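Local coordinates for malonyl CoA-acyl carrier protein transacylase (Synechocystis sp. PCC 6803 substr. Kazusa, PDB 4RR5), which transfers the malonyl group from malonyl-CoA to holo-acyl carrier protein, supplying malonyl-ACP for fatty acid biosynthesis, at residues N150-V158 against T269-P277; L203-V213 against Q225-I235. All coordinates share one frame; numbering follows the deposited sequence.

Interaction 1: residues N150-V158 against T269-P277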
# COMPACT_ATOMS: atom_id res chain seq x y z
N ASN A 150 -9.60 -5.78 -1.44
CA ASN A 150 -8.54 -6.21 -0.55
C ASN A 150 -8.92 -7.52 0.07
O ASN A 150 -10.06 -7.68 0.52
CB ASN A 150 -8.28 -5.21 0.59
CG ASN A 150 -7.80 -3.87 0.11
OD1 ASN A 150 -7.63 -3.62 -1.09
ND2 ASN A 150 -7.61 -2.95 1.06
N ASP A 151 -7.98 -8.46 0.11
CA ASP A 151 -8.11 -9.59 1.00
C ASP A 151 -7.01 -9.46 2.04
O ASP A 151 -5.85 -9.80 1.80
CB ASP A 151 -7.99 -10.91 0.23
CG ASP A 151 -7.93 -12.11 1.15
OD1 ASP A 151 -8.55 -12.09 2.23
OD2 ASP A 151 -7.26 -13.09 0.79
N ASN A 152 -7.38 -8.95 3.21
CA ASN A 152 -6.39 -8.49 4.18
C ASN A 152 -6.05 -9.48 5.31
O ASN A 152 -4.88 -9.74 5.58
CB ASN A 152 -6.87 -7.17 4.77
CG ASN A 152 -6.78 -6.03 3.78
OD1 ASN A 152 -5.89 -6.00 2.92
ND2 ASN A 152 -7.72 -5.07 3.88
N SER A 153 -7.07 -10.00 5.98
CA SER A 153 -6.90 -11.02 7.00
C SER A 153 -8.15 -11.87 7.00
O SER A 153 -9.18 -11.43 6.49
CB SER A 153 -6.65 -10.41 8.39
OG SER A 153 -7.82 -9.80 8.93
N PRO A 154 -8.07 -13.10 7.54
CA PRO A 154 -9.27 -13.94 7.65
C PRO A 154 -10.50 -13.20 8.21
O PRO A 154 -11.64 -13.49 7.84
CB PRO A 154 -8.81 -15.05 8.59
CG PRO A 154 -7.36 -15.23 8.23
CD PRO A 154 -6.85 -13.86 7.86
N GLU A 155 -10.25 -12.22 9.06
CA GLU A 155 -11.32 -11.46 9.68
C GLU A 155 -11.74 -10.26 8.84
O GLU A 155 -12.78 -9.66 9.09
CB GLU A 155 -10.89 -10.97 11.07
CG GLU A 155 -10.10 -11.98 11.88
CD GLU A 155 -9.92 -11.53 13.31
OE1 GLU A 155 -10.24 -10.36 13.60
OE2 GLU A 155 -9.47 -12.34 14.16
N GLN A 156 -10.93 -9.91 7.84
CA GLN A 156 -11.14 -8.63 7.17
C GLN A 156 -10.90 -8.60 5.66
O GLN A 156 -9.85 -9.06 5.16
CB GLN A 156 -10.26 -7.56 7.80
CG GLN A 156 -10.48 -6.23 7.14
CD GLN A 156 -9.50 -5.19 7.59
OE1 GLN A 156 -9.02 -5.23 8.73
NE2 GLN A 156 -9.18 -4.26 6.70
N VAL A 157 -11.87 -8.03 4.95
CA VAL A 157 -11.72 -7.73 3.54
C VAL A 157 -12.18 -6.32 3.26
O VAL A 157 -12.75 -5.65 4.11
CB VAL A 157 -12.54 -8.67 2.65
CG1 VAL A 157 -12.09 -10.12 2.83
CG2 VAL A 157 -14.04 -8.47 2.91
N VAL A 158 -11.93 -5.88 2.04
CA VAL A 158 -12.49 -4.64 1.53
C VAL A 158 -13.18 -4.92 0.21
O VAL A 158 -12.59 -5.52 -0.68
CB VAL A 158 -11.41 -3.58 1.35
CG1 VAL A 158 -11.91 -2.46 0.46
CG2 VAL A 158 -10.95 -3.07 2.72
N THR A 269 0.88 -4.71 10.66
CA THR A 269 1.25 -5.62 11.74
C THR A 269 -0.01 -6.08 12.48
O THR A 269 -0.08 -7.21 12.95
CB THR A 269 2.22 -4.99 12.76
OG1 THR A 269 1.69 -3.73 13.20
CG2 THR A 269 3.61 -4.80 12.16
N GLY A 270 -0.99 -5.19 12.58
CA GLY A 270 -2.30 -5.54 13.10
C GLY A 270 -2.90 -6.70 12.31
O GLY A 270 -3.37 -7.68 12.90
N LEU A 271 -2.86 -6.59 10.99
CA LEU A 271 -3.31 -7.67 10.11
C LEU A 271 -2.49 -8.93 10.37
O LEU A 271 -3.04 -10.01 10.52
CB LEU A 271 -3.21 -7.26 8.64
CG LEU A 271 -4.23 -6.21 8.19
CD1 LEU A 271 -3.98 -5.77 6.78
CD2 LEU A 271 -5.62 -6.78 8.32
N CYS A 272 -1.17 -8.78 10.43
CA CYS A 272 -0.30 -9.93 10.62
C CYS A 272 -0.55 -10.69 11.93
O CYS A 272 -0.32 -11.90 12.01
CB CYS A 272 1.16 -9.52 10.57
SG CYS A 272 2.23 -10.91 10.17
N LYS A 273 -1.01 -9.97 12.95
CA LYS A 273 -1.32 -10.57 14.24
C LYS A 273 -2.27 -11.74 14.04
O LYS A 273 -1.96 -12.88 14.39
CB LYS A 273 -1.93 -9.54 15.19
CG LYS A 273 -0.92 -8.64 15.87
CD LYS A 273 -1.58 -7.81 16.96
CE LYS A 273 -0.59 -6.84 17.59
NZ LYS A 273 -1.18 -6.17 18.78
N ARG A 274 -3.40 -11.44 13.43
CA ARG A 274 -4.47 -12.40 13.24
C ARG A 274 -4.33 -13.21 11.95
O ARG A 274 -5.34 -13.67 11.41
CB ARG A 274 -5.82 -11.68 13.27
CG ARG A 274 -5.99 -10.82 14.51
CD ARG A 274 -7.18 -9.87 14.42
NE ARG A 274 -7.31 -9.12 15.66
CZ ARG A 274 -8.11 -9.46 16.66
NH1 ARG A 274 -8.89 -10.53 16.56
NH2 ARG A 274 -8.15 -8.71 17.77
N THR A 275 -3.10 -13.37 11.45
CA THR A 275 -2.88 -14.17 10.24
C THR A 275 -1.66 -15.08 10.36
O THR A 275 -1.75 -16.28 10.06
CB THR A 275 -2.69 -13.29 8.99
OG1 THR A 275 -3.93 -12.64 8.68
CG2 THR A 275 -2.25 -14.14 7.79
N CYS A 276 -0.53 -14.51 10.76
CA CYS A 276 0.66 -15.30 11.09
C CYS A 276 1.21 -14.82 12.42
O CYS A 276 2.19 -14.07 12.46
CB CYS A 276 1.71 -15.19 9.99
SG CYS A 276 1.10 -15.68 8.39
N PRO A 277 0.60 -15.27 13.53
CA PRO A 277 0.85 -14.71 14.87
C PRO A 277 2.15 -15.22 15.50
O PRO A 277 2.49 -14.79 16.61
CB PRO A 277 -0.38 -15.18 15.67
CG PRO A 277 -0.76 -16.48 15.02
CD PRO A 277 -0.31 -16.43 13.57
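Leu271, the residue most covered by this contact, reaches from helix 267-273 to the strand end opposite with both methyls. CG, anti to the carbonyl carbon (chi1 -71°), carries the forked end toward the hairpin, where the methyls divide: Leu271 CD1 and CD2 each come within 3.8 Å of Asn152 CB, and CD2 also touches Ser153 CB. A branched aliphatic side chain suits this place, because what it meets is the CB atoms of two polar residues, Asn152 and Ser153; the amide end of Asn152 is engaged elsewhere, its OD1 bonded to His87. Asn152 and Ser153 form a classic beta bulge facing Gln156, both backbone N-H groups pointing at the carbonyl oxygen of Gln156, and the type I turn from Ser153 to Gln156 then closes the hairpin between strands 146-153 and 156-161. The contact thus sets the tip of this hairpin, part of the mixed sheet of the smaller subdomain, against the helix that connects strands 258-262 and 280-284 of the parallel sheet of the larger one in the FabD acyltransferase fold. At the exposed end, Arg274 and Glu155 form a salt bridge. Arg274 NH1 meets Glu155 OE2 at 3.1 Å on the syn lone pair, with an N-H...O angle of 162° and the oxygen close to the guanidinium plane, whereas the bond from Arg274 NH1 to Glu155 OE1 at 3.3 Å is weak. The two flat groups are turned 65° apart, and Arg274 CD also lies 3.2 Å from Glu155 OE1. Closer in, Thr275 OG1 stands 3.3 Å from Pro154 CD.

Interaction 2: residues L203-V213 against Q225-I235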
# COMPACT_ATOMS: atom_id res chain seq x y z
N LEU A 203 3.51 3.49 -17.50
CA LEU A 203 4.29 2.50 -16.76
C LEU A 203 5.16 1.62 -17.66
O LEU A 203 6.33 1.38 -17.34
CB LEU A 203 3.37 1.61 -15.92
CG LEU A 203 3.37 1.86 -14.41
CD1 LEU A 203 2.45 0.89 -13.67
CD2 LEU A 203 4.77 1.80 -13.84
N THR A 204 4.60 1.13 -18.77
CA THR A 204 5.36 0.25 -19.67
C THR A 204 6.61 0.91 -20.28
O THR A 204 7.57 0.21 -20.59
CB THR A 204 4.48 -0.31 -20.82
OG1 THR A 204 3.38 0.58 -21.07
CG2 THR A 204 3.92 -1.68 -20.48
N ALA A 205 6.61 2.24 -20.42
CA ALA A 205 7.74 2.98 -21.00
C ALA A 205 8.86 3.18 -20.00
O ALA A 205 9.89 3.77 -20.30
CB ALA A 205 7.29 4.32 -21.53
N CYS A 206 8.63 2.71 -18.78
CA CYS A 206 9.57 2.91 -17.70
C CYS A 206 10.40 1.65 -17.56
O CYS A 206 9.84 0.56 -17.46
CB CYS A 206 8.80 3.25 -16.42
SG CYS A 206 9.83 3.50 -14.97
N HIS A 207 11.72 1.76 -17.59
CA HIS A 207 12.55 0.57 -17.43
C HIS A 207 12.58 0.12 -15.99
O HIS A 207 12.83 0.92 -15.09
CB HIS A 207 13.97 0.82 -17.91
CG HIS A 207 14.94 -0.22 -17.44
ND1 HIS A 207 14.77 -1.57 -17.69
CD2 HIS A 207 16.10 -0.12 -16.74
CE1 HIS A 207 15.78 -2.25 -17.16
NE2 HIS A 207 16.59 -1.39 -16.57
N PHE A 208 12.34 -1.16 -15.75
CA PHE A 208 12.40 -1.69 -14.39
C PHE A 208 13.66 -2.55 -14.19
O PHE A 208 13.88 -3.52 -14.93
CB PHE A 208 11.17 -2.54 -14.09
CG PHE A 208 10.00 -1.75 -13.56
CD1 PHE A 208 9.84 -0.42 -13.89
CD2 PHE A 208 9.07 -2.36 -12.73
CE1 PHE A 208 8.77 0.30 -13.42
CE2 PHE A 208 7.98 -1.63 -12.24
CZ PHE A 208 7.84 -0.30 -12.58
N ASN A 209 14.50 -2.20 -13.22
CA ASN A 209 15.62 -3.07 -12.87
C ASN A 209 15.10 -4.31 -12.17
O ASN A 209 14.00 -4.32 -11.61
CB ASN A 209 16.64 -2.37 -11.94
CG ASN A 209 17.09 -1.02 -12.45
OD1 ASN A 209 17.26 -0.82 -13.66
ND2 ASN A 209 17.25 -0.07 -11.54
N ASP A 210 15.90 -5.36 -12.18
CA ASP A 210 15.56 -6.52 -11.38
C ASP A 210 15.73 -6.12 -9.92
O ASP A 210 16.46 -5.18 -9.59
CB ASP A 210 16.42 -7.73 -11.78
CG ASP A 210 16.19 -8.17 -13.23
OD1 ASP A 210 15.04 -8.08 -13.71
OD2 ASP A 210 17.16 -8.60 -13.89
N ALA A 211 15.04 -6.82 -9.04
CA ALA A 211 15.06 -6.49 -7.63
C ALA A 211 16.21 -7.18 -6.92
O ALA A 211 16.53 -8.34 -7.20
CB ALA A 211 13.73 -6.85 -6.97
N THR A 212 16.80 -6.45 -5.99
CA THR A 212 17.91 -6.92 -5.18
C THR A 212 17.45 -7.85 -4.05
O THR A 212 18.26 -8.51 -3.41
CB THR A 212 18.65 -5.72 -4.60
OG1 THR A 212 17.79 -5.07 -3.68
CG2 THR A 212 18.94 -4.74 -5.70
N VAL A 213 16.14 -7.87 -3.80
CA VAL A 213 15.51 -8.86 -2.91
C VAL A 213 14.15 -9.28 -3.48
O VAL A 213 13.61 -8.62 -4.38
CB VAL A 213 15.34 -8.34 -1.46
CG1 VAL A 213 16.68 -8.15 -0.80
CG2 VAL A 213 14.57 -7.07 -1.44
N GLN A 225 11.89 -11.55 -8.52
CA GLN A 225 12.81 -10.43 -8.60
C GLN A 225 13.00 -9.93 -10.01
O GLN A 225 13.75 -8.99 -10.23
CB GLN A 225 14.16 -10.81 -8.02
CG GLN A 225 14.09 -11.16 -6.58
CD GLN A 225 15.44 -11.44 -6.00
OE1 GLN A 225 15.60 -12.34 -5.17
NE2 GLN A 225 16.44 -10.68 -6.42
N ASN A 226 12.33 -10.58 -10.95
CA ASN A 226 12.40 -10.16 -12.35
C ASN A 226 11.70 -8.81 -12.58
O ASN A 226 10.52 -8.63 -12.25
CB ASN A 226 11.79 -11.24 -13.25
CG ASN A 226 11.85 -10.86 -14.71
OD1 ASN A 226 10.83 -10.50 -15.32
ND2 ASN A 226 13.04 -10.92 -15.29
N GLY A 227 12.45 -7.86 -13.14
CA GLY A 227 11.96 -6.51 -13.34
C GLY A 227 10.70 -6.47 -14.18
O GLY A 227 9.80 -5.67 -13.94
N ASP A 228 10.63 -7.34 -15.17
CA ASP A 228 9.54 -7.26 -16.13
C ASP A 228 8.27 -7.95 -15.62
O ASP A 228 7.16 -7.52 -15.92
CB ASP A 228 9.98 -7.86 -17.46
CG ASP A 228 10.89 -6.93 -18.23
OD1 ASP A 228 10.66 -5.70 -18.18
OD2 ASP A 228 11.84 -7.42 -18.86
N ARG A 229 8.44 -9.01 -14.85
CA ARG A 229 7.30 -9.65 -14.24
C ARG A 229 6.70 -8.69 -13.20
O ARG A 229 5.47 -8.57 -13.10
CB ARG A 229 7.69 -10.99 -13.62
CG ARG A 229 6.54 -11.73 -12.91
CD ARG A 229 5.35 -12.08 -13.85
NE ARG A 229 4.32 -12.82 -13.11
CZ ARG A 229 3.04 -12.48 -13.04
NH1 ARG A 229 2.58 -11.42 -13.68
NH2 ARG A 229 2.20 -13.22 -12.32
N LEU A 230 7.56 -8.00 -12.46
CA LEU A 230 7.12 -7.03 -11.44
C LEU A 230 6.34 -5.85 -12.04
O LEU A 230 5.31 -5.46 -11.50
CB LEU A 230 8.32 -6.51 -10.64
CG LEU A 230 8.92 -7.48 -9.63
CD1 LEU A 230 10.00 -6.77 -8.85
CD2 LEU A 230 7.88 -8.03 -8.68
N LYS A 231 6.83 -5.30 -13.15
CA LYS A 231 6.09 -4.28 -13.88
C LYS A 231 4.72 -4.80 -14.32
O LYS A 231 3.69 -4.12 -14.18
CB LYS A 231 6.86 -3.79 -15.10
CG LYS A 231 6.26 -2.53 -15.69
CD LYS A 231 6.76 -2.23 -17.10
CE LYS A 231 8.27 -2.10 -17.16
NZ LYS A 231 8.68 -1.27 -18.33
N GLU A 232 4.72 -6.02 -14.86
CA GLU A 232 3.48 -6.67 -15.29
C GLU A 232 2.51 -6.77 -14.12
O GLU A 232 1.37 -6.36 -14.23
CB GLU A 232 3.77 -8.06 -15.87
CG GLU A 232 2.59 -8.71 -16.59
CD GLU A 232 2.69 -10.24 -16.67
OE1 GLU A 232 3.82 -10.79 -16.63
OE2 GLU A 232 1.62 -10.89 -16.74
N LYS A 233 2.97 -7.30 -12.99
CA LYS A 233 2.13 -7.37 -11.81
C LYS A 233 1.67 -5.98 -11.32
O LYS A 233 0.55 -5.82 -10.83
CB LYS A 233 2.88 -8.08 -10.68
CG LYS A 233 3.38 -9.48 -11.01
CD LYS A 233 3.93 -10.10 -9.75
CE LYS A 233 4.45 -11.50 -9.94
NZ LYS A 233 4.46 -12.16 -8.60
N LEU A 234 2.53 -4.98 -11.45
CA LEU A 234 2.19 -3.64 -10.99
C LEU A 234 1.13 -3.01 -11.91
O LEU A 234 0.15 -2.42 -11.45
CB LEU A 234 3.44 -2.77 -10.91
CG LEU A 234 3.22 -1.35 -10.40
CD1 LEU A 234 2.83 -1.37 -8.92
CD2 LEU A 234 4.46 -0.47 -10.64
N ILE A 235 1.34 -3.15 -13.21
CA ILE A 235 0.38 -2.70 -14.21
C ILE A 235 -1.00 -3.30 -13.97
O ILE A 235 -2.02 -2.64 -14.18
CB ILE A 235 0.86 -3.05 -15.64
CG1 ILE A 235 1.95 -2.06 -16.07
CG2 ILE A 235 -0.31 -3.05 -16.64
CD1 ILE A 235 2.57 -2.38 -17.39
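Lys231 makes the first of the polar links: its NZ donates to Thr204 O at 2.9 Å from above the carbonyl plane, the long chain bringing the ammonium group to the end of helix 193-204. The approach of NZ to Cys206 O is too short to be trusted as modelled. Farther along, Asp210 OD1 accepts from Gly227 N at 2.7 Å through its anti lone pair, and Ala211 N bonds Gln225 O in the carbonyl plane at 2.8 Å.

The aromatic contact rests on Phe208. With CG anti to the backbone N (chi1 -167°), Lys231 lays its methylenes over the ring, CG making a CH-pi contact 4.0 Å from the Phe208 centroid, while Leu234 CD2 meets the ring edge; Phe101, elsewhere in the chain, meets the ring edge-to-face. Were this phenylalanine an alanine, the Lys231 methylenes and Leu234 would probably face a gap, with the lysine chain freer to turn. Gly227 has no side chain, and a CB there would clash with the carbonyl oxygens of Phe208 and Asn209.

Among the apolar contacts, Leu203 CD1 lies 3.8 Å from Ile235 CG1 and also touches Leu234 CD2.

Asn226 is the N-cap of helix 227-235, its OD1 accepting from Arg229 N at 2.9 Å. Covered by the extended chain leaving helix 193-204, this capped helix packs Leu230 and Leu234 on helix 90-97, which follows Ser88, the probable catalytic serine, in a sequence consistent with a nucleophile elbow.

Overall arrangement
From the N terminus, the chain first builds strand 3-7 and, later, strand 83-86 leading to Ser88, then enters the mixed sheet, where 150-158 forms the hairpin tip. It next runs through helix 193-204 into 203-213, and interaction 2 closes a short loop when the chain returns at 225-235 after only 11 residues. Interaction 1 closes much later, at 269-277, across 110 residues, so the whole of interaction 2 lies within its span and the two do not cross. Their centres are 27 Å apart and they do not touch. Interaction 1 joins the two sheets' subdomains; interaction 2 ties the end of helix 193-204 and the extended chain after it to helix 227-235 within the larger one.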